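Local structure of TRAP solute Binding Protein (Uncultured marine bacterium, 5I7I) at residues H101-A104 and F105-P108; E210-S214 and F215-E219; A245-E248 and S249-D252. The protein probably serves a TRAP transporter as its solute-binding protein, capturing aromatic acids, with 3-hydroxybenzoate held in its pocket. One frame throughout, in Å; residues are numbered along the deposited sequence.

Contact 1 (H101-A104 and F105-P108)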
loop_
_atom_site.group_PDB
_atom_site.type_symbol
_atom_site.label_atom_id
_atom_site.label_comp_id
_atom_site.label_asym_id
_atom_site.label_seq_id
_atom_site.Cartn_x
_atom_site.Cartn_y
_atom_site.Cartn_z
ATOM N N HIS A 101 6.314 1.183 -13.046
ATOM C CA HIS A 101 7.497 1.531 -12.268
ATOM C C HIS A 101 7.308 1.191 -10.801
ATOM O O HIS A 101 8.261 0.785 -10.120
ATOM C CB HIS A 101 7.816 3.017 -12.386
ATOM C CG HIS A 101 8.339 3.436 -13.724
ATOM N ND1 HIS A 101 7.517 3.695 -14.796
ATOM C CD2 HIS A 101 9.593 3.726 -14.136
ATOM C CE1 HIS A 101 8.252 4.060 -15.835
ATOM N NE2 HIS A 101 9.515 4.109 -15.453
ATOM N N LEU A 102 6.094 1.375 -10.292
ATOM C CA LEU A 102 5.863 1.220 -8.867
ATOM C C LEU A 102 5.988 -0.230 -8.418
ATOM O O LEU A 102 6.184 -0.482 -7.223
ATOM C CB LEU A 102 4.502 1.805 -8.485
ATOM C CG LEU A 102 4.328 3.291 -8.830
ATOM C CD1 LEU A 102 2.977 3.793 -8.313
ATOM C CD2 LEU A 102 5.450 4.143 -8.322
ATOM N N GLU A 103 5.848 -1.178 -9.339
ATOM C CA GLU A 103 6.009 -2.592 -9.019
ATOM C C GLU A 103 7.364 -2.882 -8.387
ATOM O O GLU A 103 7.505 -3.852 -7.633
ATOM C CB GLU A 103 5.877 -3.428 -10.303
ATOM C CG GLU A 103 4.504 -3.355 -10.954
ATOM C CD GLU A 103 4.433 -4.110 -12.260
ATOM O OE1 GLU A 103 5.357 -4.908 -12.523
ATOM O OE2 GLU A 103 3.462 -3.887 -13.030
ATOM N N ALA A 104 8.389 -2.091 -8.706
ATOM C CA ALA A 104 9.710 -2.384 -8.156
ATOM C C ALA A 104 9.690 -2.330 -6.643
ATOM O O ALA A 104 10.418 -3.077 -5.982
ATOM C CB ALA A 104 10.759 -1.417 -8.699
ATOM N N PHE A 105 8.863 -1.463 -6.085
ATOM C CA PHE A 105 8.790 -1.325 -4.641
ATOM C C PHE A 105 8.020 -2.448 -3.984
ATOM O O PHE A 105 8.073 -2.572 -2.751
ATOM C CB PHE A 105 8.195 0.032 -4.274
ATOM C CG PHE A 105 9.200 1.136 -4.268
ATOM C CD1 PHE A 105 9.569 1.781 -5.442
ATOM C CD2 PHE A 105 9.821 1.508 -3.086
ATOM C CE1 PHE A 105 10.519 2.800 -5.423
ATOM C CE2 PHE A 105 10.775 2.519 -3.074
ATOM C CZ PHE A 105 11.112 3.164 -4.230
ATOM N N GLU A 106 7.357 -3.286 -4.765
ATOM C CA GLU A 106 6.616 -4.428 -4.263
ATOM C C GLU A 106 7.443 -5.703 -4.206
ATOM O O GLU A 106 6.925 -6.734 -3.780
ATOM C CB GLU A 106 5.407 -4.690 -5.154
ATOM C CG GLU A 106 4.389 -3.598 -5.163
ATOM C CD GLU A 106 3.163 -4.009 -5.903
ATOM O OE1 GLU A 106 3.123 -3.847 -7.144
ATOM O OE2 GLU A 106 2.253 -4.553 -5.237
ATOM N N LEU A 107 8.694 -5.676 -4.650
ATOM C CA LEU A 107 9.472 -6.891 -4.761
ATOM C C LEU A 107 9.876 -7.415 -3.387
ATOM O O LEU A 107 9.870 -6.679 -2.395
ATOM C CB LEU A 107 10.683 -6.657 -5.659
ATOM C CG LEU A 107 10.325 -6.351 -7.115
ATOM C CD1 LEU A 107 11.569 -5.996 -7.909
ATOM C CD2 LEU A 107 9.628 -7.551 -7.761
ATOM N N PRO A 108 10.191 -8.708 -3.301
ATOM C CA PRO A 108 10.398 -9.330 -1.992
ATOM C C PRO A 108 11.510 -8.636 -1.221
ATOM O O PRO A 108 12.583 -8.341 -1.750
ATOM C CB PRO A 108 10.763 -10.773 -2.353
ATOM C CG PRO A 108 10.012 -11.018 -3.668
ATOM C CD PRO A 108 10.176 -9.714 -4.385
#
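Glu106 N donates to Glu103 O at 2.9 Å, the shortest bond in the tight part of the continuous turn from His101 to Pro108. The amide comes from above the carbonyl plane, 63° out of it, rather than along a lone pair. Phe105 N holds Leu102 O in a similar way at 3.1 Å, while Leu107 N adds a weak bond to Ala104 O at 3.4 Å. Side chains press back on the same carbonyls: Glu106 CB lies 3.4 Å from Glu103 O. With CG on the side of its backbone N and anti to its carbonyl carbon (chi1 -65°), Leu107 brings CG to 3.5 Å from Ala104 O. The Phe105 ring has Leu102 O at its edge and packs against helices 114-126 and 325-339, meeting Tyr124 of the former edge-to-face.

The looser part lies between the glutamates, where Glu103, partly exposed, sends CG to 4.1 Å from Glu106 OE1. Their carboxylate planes are turned 67° apart, and Glu103 OE2 stays 5.9 Å from Glu106 OE1. Arg321, salt-bridged to Glu103 OE1, to which Trp314 NE1 also bonds, probably offsets one charge; Glu106 OE2 is hydrogen-bonded to Thr171 and Thr236. The run of i to i+3 bonds is the signature of successive 3-10-type turns, here within the loop joining strand 87-91 to helix 114-126.

Contact 2 (E210-S214 and F215-E219). With 3HB (3-hydroxybenzoic acid), chain C.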
loop_
_atom_site.group_PDB
_atom_site.type_symbol
_atom_site.label_atom_id
_atom_site.label_comp_id
_atom_site.label_asym_id
_atom_site.label_seq_id
_atom_site.Cartn_x
_atom_site.Cartn_y
_atom_site.Cartn_z
ATOM N N GLU A 210 -2.168 -2.783 10.252
ATOM C CA GLU A 210 -2.989 -1.586 10.467
ATOM C C GLU A 210 -4.366 -1.705 9.850
ATOM O O GLU A 210 -5.316 -1.104 10.362
ATOM C CB GLU A 210 -2.278 -0.345 9.910
ATOM C CG GLU A 210 -2.134 -0.309 8.383
ATOM C CD GLU A 210 -3.261 0.407 7.659
ATOM O OE1 GLU A 210 -3.284 0.351 6.404
ATOM O OE2 GLU A 210 -4.123 1.037 8.318
ATOM N N ILE A 211 -4.492 -2.446 8.745
ATOM C CA ILE A 211 -5.765 -2.560 8.027
ATOM C C ILE A 211 -6.672 -3.604 8.655
ATOM O O ILE A 211 -7.869 -3.633 8.361
ATOM C CB ILE A 211 -5.507 -2.827 6.517
ATOM C CG1 ILE A 211 -6.775 -2.644 5.676
ATOM C CG2 ILE A 211 -4.909 -4.201 6.306
ATOM C CD1 ILE A 211 -7.371 -1.250 5.732
ATOM N N MET A 212 -6.140 -4.462 9.523
ATOM C CA MET A 212 -6.885 -5.658 9.909
ATOM C C MET A 212 -8.095 -5.340 10.762
ATOM O O MET A 212 -9.166 -5.923 10.518
ATOM C CB MET A 212 -5.957 -6.655 10.597
ATOM C CG MET A 212 -4.940 -7.228 9.657
ATOM S SD MET A 212 -3.743 -8.321 10.422
ATOM C CE MET A 212 -4.752 -9.706 10.898
ATOM N N PRO A 213 -8.012 -4.481 11.772
ATOM C CA PRO A 213 -9.175 -4.336 12.660
ATOM C C PRO A 213 -10.376 -3.744 11.958
ATOM O O PRO A 213 -11.513 -4.012 12.365
ATOM C CB PRO A 213 -8.643 -3.444 13.785
ATOM C CG PRO A 213 -7.154 -3.705 13.788
ATOM C CD PRO A 213 -6.816 -3.818 12.326
ATOM N N SER A 214 -10.157 -2.971 10.898
ATOM C CA SER A 214 -11.249 -2.362 10.152
ATOM C C SER A 214 -12.130 -3.399 9.467
ATOM O O SER A 214 -13.266 -3.084 9.100
ATOM C CB SER A 214 -10.685 -1.407 9.101
ATOM O OG SER A 214 -9.805 -0.472 9.693
ATOM N N PHE A 215 -11.638 -4.632 9.324
ATOM C CA PHE A 215 -12.390 -5.731 8.729
ATOM C C PHE A 215 -12.433 -6.954 9.646
ATOM O O PHE A 215 -12.766 -8.054 9.197
ATOM C CB PHE A 215 -11.785 -6.092 7.371
ATOM C CG PHE A 215 -11.746 -4.949 6.411
ATOM C CD1 PHE A 215 -12.862 -4.595 5.699
ATOM C CD2 PHE A 215 -10.569 -4.243 6.202
ATOM C CE1 PHE A 215 -12.824 -3.537 4.804
ATOM C CE2 PHE A 215 -10.517 -3.190 5.309
ATOM C CZ PHE A 215 -11.647 -2.840 4.612
ATOM N N LYS A 216 -12.126 -6.788 10.929
ATOM C CA LYS A 216 -12.164 -7.877 11.909
ATOM C C LYS A 216 -11.162 -8.976 11.573
ATOM O O LYS A 216 -11.307 -10.113 12.018
ATOM C CB LYS A 216 -13.574 -8.469 12.075
ATOM C CG LYS A 216 -14.666 -7.480 12.452
ATOM C CD LYS A 216 -16.020 -8.190 12.489
ATOM C CE LYS A 216 -17.104 -7.360 13.156
ATOM N NZ LYS A 216 -17.736 -8.120 14.278
ATOM N N LEU A 217 -10.151 -8.678 10.766
ATOM C CA LEU A 217 -9.281 -9.740 10.281
ATOM C C LEU A 217 -8.405 -10.326 11.378
ATOM O O LEU A 217 -7.902 -11.445 11.222
ATOM C CB LEU A 217 -8.388 -9.223 9.157
ATOM C CG LEU A 217 -9.163 -8.811 7.901
ATOM C CD1 LEU A 217 -8.265 -8.189 6.857
ATOM C CD2 LEU A 217 -9.901 -9.998 7.290
ATOM N N HIS A 218 -8.180 -9.592 12.457
ATOM C CA HIS A 218 -7.426 -10.117 13.585
ATOM C C HIS A 218 -8.256 -11.032 14.465
ATOM O O HIS A 218 -7.680 -11.717 15.324
ATOM C CB HIS A 218 -6.889 -8.960 14.401
ATOM C CG HIS A 218 -7.970 -8.158 15.029
ATOM N ND1 HIS A 218 -8.948 -7.522 14.289
ATOM C CD2 HIS A 218 -8.257 -7.927 16.325
ATOM C CE1 HIS A 218 -9.786 -6.920 15.113
ATOM N NE2 HIS A 218 -9.385 -7.147 16.353
ATOM N N GLU A 219 -9.583 -11.042 14.280
ATOM C CA GLU A 219 -10.443 -12.055 14.877
ATOM C C GLU A 219 -10.478 -13.316 14.034
ATOM O O GLU A 219 -10.537 -14.419 14.585
ATOM C CB GLU A 219 -11.867 -11.508 15.070
ATOM C CG GLU A 219 -11.941 -10.347 16.065
ATOM C CD GLU A 219 -13.352 -9.793 16.244
ATOM O OE1 GLU A 219 -14.260 -10.159 15.471
ATOM O OE2 GLU A 219 -13.554 -8.984 17.178
HETATM C "C1'" 3HB C . -4.217 -4.288 1.005
HETATM O "O1'" 3HB C . -3.447 -5.223 1.348
HETATM O "O2'" 3HB C . -4.942 -4.409 -0.016
HETATM C C1 3HB C . -4.331 -3.030 1.855
HETATM C C2 3HB C . -3.423 -2.824 2.891
HETATM C C3 3HB C . -3.514 -1.700 3.675
HETATM C C4 3HB C . -4.514 -0.789 3.462
HETATM C C5 3HB C . -5.422 -0.989 2.425
HETATM C C6 3HB C . -5.338 -2.108 1.622
HETATM O O3 3HB C . -2.604 -1.515 4.691
#
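Met212 O is gripped by two amides, Leu217 N at 2.9 Å and Phe215 N at 3.0 Å, which reach it from opposite faces of the carbonyl plane. Lys216 N adds a bond to Pro213 O at 3.2 Å. The O3 hydroxyl of 3-hydroxybenzoate donates to Glu210 OE1 at 2.6 Å. Asn38 holds Glu210 OE2, a second grip that should restrain the carboxylate's rotation, and the ligand is further bonded by Tyr94 and Arg168.

Outside this polar frame, Ile211 joins pocket to turn. Its CG1 branch lies anti to the backbone N (chi1 -167°), and this carries CD1 to 3.7 Å from both ligand C4 and Phe215 CE2, with CG1 in the plane of the Phe215 ring at its edge. Met212 crosses Leu217 at about a right angle, with Met212 CB 3.8 Å from Leu217 CB. The bent Met212 chain brings Met212 CE to 3.6 Å from Leu217 O. The His218 ring has Pro213 CG over one face and Glu219 CG over the opposite one, both offset toward the rim; its buried ND1 has no polar partner in the model.

The 6-to-1 bond from Leu217 to Met212, the 5-to-2 bond from Lys216 to Pro213, positive phi at Lys216 (63°) and apolar contact between Met212 and Leu217 together define a Schellman motif, here leading from the ligand pocket into helix 217-220.

Contact 3 (A245-E248 and S249-D252)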
loop_
_atom_site.group_PDB
_atom_site.type_symbol
_atom_site.label_atom_id
_atom_site.label_comp_id
_atom_site.label_asym_id
_atom_site.label_seq_id
_atom_site.Cartn_x
_atom_site.Cartn_y
_atom_site.Cartn_z
ATOM N N ALA A 245 -7.126 18.362 -13.989
ATOM C CA ALA A 245 -7.856 19.549 -14.426
ATOM C C ALA A 245 -8.396 20.326 -13.231
ATOM O O ALA A 245 -8.388 21.566 -13.226
ATOM C CB ALA A 245 -8.985 19.145 -15.372
ATOM N N LYS A 246 -8.848 19.611 -12.196
ATOM C CA LYS A 246 -9.387 20.273 -11.017
ATOM C C LYS A 246 -8.293 21.034 -10.278
ATOM O O LYS A 246 -8.477 22.196 -9.897
ATOM C CB LYS A 246 -10.082 19.265 -10.102
ATOM C CG LYS A 246 -10.844 19.902 -8.929
ATOM C CD LYS A 246 -12.027 20.752 -9.386
ATOM C CE LYS A 246 -12.877 21.174 -8.199
ATOM N NZ LYS A 246 -14.248 21.575 -8.622
ATOM N N TYR A 247 -7.136 20.401 -10.076
ATOM C CA TYR A 247 -5.999 21.122 -9.518
ATOM C C TYR A 247 -5.658 22.350 -10.365
ATOM O O TYR A 247 -5.440 23.444 -9.837
ATOM C CB TYR A 247 -4.779 20.203 -9.409
ATOM C CG TYR A 247 -3.501 20.956 -9.051
ATOM C CD1 TYR A 247 -3.220 21.331 -7.740
ATOM C CD2 TYR A 247 -2.585 21.304 -10.038
ATOM C CE1 TYR A 247 -2.056 22.029 -7.421
ATOM C CE2 TYR A 247 -1.429 22.003 -9.734
ATOM C CZ TYR A 247 -1.157 22.344 -8.413
ATOM O OH TYR A 247 -0.010 23.037 -8.104
ATOM N N GLU A 248 -5.585 22.185 -11.696
ATOM C CA GLU A 248 -5.180 23.305 -12.543
ATOM C C GLU A 248 -6.198 24.438 -12.521
ATOM O O GLU A 248 -5.833 25.601 -12.735
ATOM C CB GLU A 248 -4.918 22.834 -13.978
ATOM C CG GLU A 248 -3.654 21.991 -14.107
ATOM C CD GLU A 248 -2.407 22.730 -13.651
ATOM O OE1 GLU A 248 -1.472 22.052 -13.173
ATOM O OE2 GLU A 248 -2.357 23.968 -13.751
ATOM N N SER A 249 -7.467 24.137 -12.241
ATOM C CA SER A 249 -8.507 25.157 -12.158
ATOM C C SER A 249 -8.448 25.980 -10.879
ATOM O O SER A 249 -9.107 27.022 -10.799
ATOM C CB SER A 249 -9.889 24.503 -12.224
ATOM O OG SER A 249 -10.281 23.993 -10.945
ATOM N N LEU A 250 -7.704 25.529 -9.880
ATOM C CA LEU A 250 -7.644 26.245 -8.616
ATOM C C LEU A 250 -6.886 27.553 -8.778
ATOM O O LEU A 250 -5.981 27.679 -9.610
ATOM C CB LEU A 250 -6.920 25.415 -7.561
ATOM C CG LEU A 250 -7.540 24.070 -7.182
ATOM C CD1 LEU A 250 -6.644 23.356 -6.178
ATOM C CD2 LEU A 250 -8.919 24.277 -6.596
ATOM N N SER A 251 -7.243 28.520 -7.940
ATOM C CA SER A 251 -6.495 29.759 -7.877
ATOM C C SER A 251 -5.053 29.475 -7.467
ATOM O O SER A 251 -4.725 28.428 -6.906
ATOM C CB SER A 251 -7.111 30.689 -6.837
ATOM O OG SER A 251 -6.930 30.145 -5.546
ATOM N N ASP A 252 -4.189 30.450 -7.733
ATOM C CA ASP A 252 -2.809 30.352 -7.286
ATOM C C ASP A 252 -2.740 30.126 -5.778
ATOM O O ASP A 252 -1.980 29.271 -5.304
ATOM C CB ASP A 252 -2.070 31.622 -7.712
ATOM C CG ASP A 252 -0.612 31.591 -7.364
ATOM O OD1 ASP A 252 0.131 30.737 -7.905
ATOM O OD2 ASP A 252 -0.208 32.447 -6.553
#
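Ser249, at the end of helix 244-249, and Leu250 just past it both bond back to carbonyls of the last turn, and the path of the Leu250 side chain traces how. Its CB stands 3.4 Å from Tyr247 O, the carbonyl that also receives Leu250 N in a 3.1 Å bond. CG, placed anti to the carbonyl carbon and beside the backbone N (chi1 -62°), settles between two carbonyls, 3.4 Å from both Lys246 O and Tyr247 O. There the chain forks. The CD2 branch stays near the helix end, 3.9 Å from Lys246 O, whereas Leu250 CD1 lies 3.9 Å from Tyr247 O and stands obliquely to the Tyr247 ring, 4.3 Å from Tyr247 CD1. Beyond the turn the same side chain packs on Val25 of strand 25-31 and Ile258 of helix 252-259. An alanine here keeps CB but lacks CG and both methyls, which would probably open a gap between the Tyr247 ring, Val25 and Ile258.

Ser249 works on the polar side. Its N completes an i to i+4 bond to Ala245 O at 2.9 Å, and its hydroxyl donates to Lys246 O at 2.8 Å, tilted 19° from the carbonyl plane. That bond depends on OG lying between the backbone N and the carbonyl carbon (chi1 82°), folded over the preceding turn. The Tyr247 hydroxyl is bonded to Asp259.

Ser251 then starts the next helix as its N-cap, with OG bonded to His254 N, while Lys255 NZ binds both Glu248 O and Leu250 O, a positive charge likely to be favourable at this C-terminal helix end. The chemistry thus implies a short, surface helix-to-helix link in which the carbonyls of residues 245-248 and of Leu250 are met by a serine hydroxyl, backbone amides and a lysine, with one leucine anchoring it inward.

Burial falls from contact 1 through the partly buried contact 2 to contact 3, a surface turn whose centre is about 27 Å from that of the chain. All three are local turns, and none shares a segment or touches another; contacts 1 and 2 sit on opposite sides of the chain's centre, their own centres 25 Å apart. Contact 1, in the loop between strand 87-91 and helix 114-126, ties two glutamates to surrounding side chains. Contact 2 alone includes ligand-binding residues, so its chemistry combines a carboxylate-hydroxyl bond with apolar lining. Contact 3 combines polar groups at a helix end with one buried leucine. Residues 210-219 lead from a strand into a helix, whereas 245-252 join two helices.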